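Local coordinates for carbonic anhydrase (Neosartorya fumigata, PDB 6LAC), which catalyses the reversible hydration of carbon dioxide to hydrogencarbonate, using a zinc ion bound in each subunit, at the interface of chains A and B. Sequence-based numbering; all coordinates share one arbitrary frame. Chains: chain A/B, Carbonic anhydrase.

The interface of chains A and B. Residues chain A 55-57, 65, 67-68; chain B 55-57, 65, 67.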
loop_
_atom_site.group_PDB
_atom_site.type_symbol
_atom_site.label_atom_id
_atom_site.label_comp_id
_atom_site.label_asym_id
_atom_site.label_seq_id
_atom_site.Cartn_x
_atom_site.Cartn_y
_atom_site.Cartn_z
ATOM N N TYR A 55 -2.680 -1.613 3.501
ATOM C CA TYR A 55 -1.259 -1.839 3.213
ATOM C C TYR A 55 -1.228 -2.453 1.836
ATOM O O TYR A 55 -1.775 -3.543 1.604
ATOM C CB TYR A 55 -0.606 -2.766 4.255
ATOM C CG TYR A 55 0.876 -2.953 4.016
ATOM C CD1 TYR A 55 1.719 -1.842 4.035
ATOM C CD2 TYR A 55 1.432 -4.162 3.673
ATOM C CE1 TYR A 55 3.073 -1.918 3.744
ATOM C CE2 TYR A 55 2.797 -4.254 3.387
ATOM C CZ TYR A 55 3.603 -3.128 3.402
ATOM O OH TYR A 55 4.935 -3.107 3.023
ATOM N N ARG A 56 -0.652 -1.741 0.875
ATOM C CA ARG A 56 -0.654 -2.202 -0.531
ATOM C C ARG A 56 0.765 -2.367 -0.989
ATOM O O ARG A 56 1.530 -1.394 -0.983
ATOM C CB ARG A 56 -1.499 -1.309 -1.412
ATOM C CG ARG A 56 -1.683 -1.917 -2.797
ATOM C CD ARG A 56 -2.832 -1.235 -3.505
ATOM N NE ARG A 56 -4.141 -1.451 -2.889
ATOM C CZ ARG A 56 -4.957 -2.477 -3.084
ATOM N NH1 ARG A 56 -4.652 -3.453 -3.902
ATOM N NH2 ARG A 56 -6.083 -2.520 -2.385
ATOM N N SER A 57 1.128 -3.588 -1.373
ATOM C CA SER A 57 2.509 -4.065 -1.484
ATOM C C SER A 57 2.691 -4.929 -2.694
ATOM O O SER A 57 1.714 -5.408 -3.277
ATOM C CB SER A 57 2.781 -4.956 -0.235
ATOM O OG SER A 57 1.986 -6.145 -0.190
ATOM N N ASP A 65 10.314 -8.416 6.849
ATOM C CA ASP A 65 10.956 -7.098 6.650
ATOM C C ASP A 65 10.375 -6.120 7.664
ATOM O O ASP A 65 9.347 -6.440 8.328
ATOM C CB ASP A 65 10.869 -6.729 5.171
ATOM C CG ASP A 65 11.431 -5.385 4.768
ATOM O OD1 ASP A 65 12.624 -5.138 5.096
ATOM O OD2 ASP A 65 10.682 -4.608 4.097
ATOM N N SER A 67 8.934 -3.233 7.231
ATOM C CA SER A 67 7.635 -2.630 6.837
ATOM C C SER A 67 6.495 -3.575 7.207
ATOM O O SER A 67 5.462 -3.157 7.803
ATOM C CB SER A 67 7.580 -2.310 5.370
ATOM O OG SER A 67 8.284 -1.129 5.082
ATOM N N CYS A 68 6.672 -4.831 6.900
ATOM C CA CYS A 68 5.553 -5.771 7.064
ATOM C C CYS A 68 5.345 -5.960 8.567
ATOM O O CYS A 68 4.217 -5.855 9.027
ATOM C CB CYS A 68 5.818 -7.055 6.298
ATOM S SG CYS A 68 5.931 -6.856 4.500
ATOM N N TYR B 55 1.727 2.000 -3.734
ATOM C CA TYR B 55 2.409 1.497 -2.518
ATOM C C TYR B 55 1.874 2.294 -1.378
ATOM O O TYR B 55 1.937 3.522 -1.371
ATOM C CB TYR B 55 3.926 1.703 -2.620
ATOM C CG TYR B 55 4.640 1.087 -1.454
ATOM C CD1 TYR B 55 4.576 -0.293 -1.226
ATOM C CD2 TYR B 55 5.238 1.870 -0.490
ATOM C CE1 TYR B 55 5.102 -0.868 -0.069
ATOM C CE2 TYR B 55 5.857 1.300 0.625
ATOM C CZ TYR B 55 5.733 -0.061 0.861
ATOM O OH TYR B 55 6.286 -0.639 1.991
ATOM N N ARG B 56 1.132 1.631 -0.512
ATOM C CA ARG B 56 0.439 2.341 0.597
ATOM C C ARG B 56 0.968 1.798 1.914
ATOM O O ARG B 56 0.827 0.613 2.181
ATOM C CB ARG B 56 -1.063 2.265 0.432
ATOM C CG ARG B 56 -1.798 3.181 1.401
ATOM C CD ARG B 56 -3.239 3.395 1.035
ATOM N NE ARG B 56 -3.434 4.080 -0.235
ATOM C CZ ARG B 56 -3.408 5.393 -0.431
ATOM N NH1 ARG B 56 -3.312 6.226 0.568
ATOM N NH2 ARG B 56 -3.511 5.888 -1.653
ATOM N N SER B 57 1.527 2.710 2.693
ATOM C CA SER B 57 2.443 2.415 3.806
ATOM C C SER B 57 2.130 3.295 4.997
ATOM O O SER B 57 1.494 4.310 4.874
ATOM C CB SER B 57 3.899 2.692 3.323
ATOM O OG SER B 57 4.071 4.100 3.001
ATOM N N ASP B 65 14.292 0.123 3.893
ATOM C CA ASP B 65 14.103 -1.313 4.202
ATOM C C ASP B 65 13.939 -2.098 2.915
ATOM O O ASP B 65 14.061 -1.537 1.818
ATOM C CB ASP B 65 12.957 -1.547 5.185
ATOM C CG ASP B 65 11.582 -1.298 4.611
ATOM O OD1 ASP B 65 11.466 -0.782 3.468
ATOM O OD2 ASP B 65 10.633 -1.657 5.328
ATOM N N SER B 67 11.361 -3.573 1.651
ATOM C CA SER B 67 10.088 -3.239 0.948
ATOM C C SER B 67 10.254 -1.979 0.092
ATOM O O SER B 67 9.862 -1.963 -1.069
ATOM C CB SER B 67 8.956 -3.113 1.920
ATOM O OG SER B 67 8.581 -4.372 2.393
HETATM O O HOH W 1 6.135 -4.830 1.390
HETATM O O HOH W 2 6.533 0.390 4.305
#
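A:Arg56 and B:Arg56 pair through their backbones as an antiparallel beta bridge on the two-fold axis. Each N donates to the partner's O; A:Arg56 N to B:Arg56 O is 3.1 Å. The side chains turn away after CB, and A:Arg56 CB and B:Arg56 CB meet at 4.0 Å.

The tyrosines meet tip to tip. A:Tyr55 OH and B:Tyr55 OH are hydrogen bonded at 3.0 Å, with the side chains crossing obliquely. CG lies anti to the backbone N (chi1 -177° in A:Tyr55), which sends each ring along the interface. A:Tyr55 CD1 lies 3.2 Å from B:Arg56 O, which sits above the ring plane, off the CD1 rim.

The serine-aspartate pairs differ between the two halves. A:Asp65 OD2 takes two bonds from one residue. B:Ser67 OG gives one to A:Asp65 OD2 at 2.7 Å, on the anti lone pair. B:Ser67 N gives the other from above the carboxylate plane. B:Asp65 has a different chi1, 71°. Its OD2 presents the syn lone pair to A:Ser67 OG at a very short 2.4 Å, so this geometry is doubtful. The bond from A:Ser67 N is weak. A:Asp65 OD2 and B:Asp65 OD2 lie 3.2 Å apart, an unfavourable approach of two acceptors that shares this doubt.

Water 1 links A:Tyr55 OH to B:Ser67 OG. Water 2 sits likewise between B:Tyr55 OH and A:Ser67 OG, but its contacts are very short and less certain.

The bridge links the two 52-57 strands across the dimer. Asp65, in the loop ahead of helix 66-77, meets the partner's Ser67 in that helix's first turn. This two-fold interface probably corresponds to the dimer usual in beta-class carbonic anhydrases.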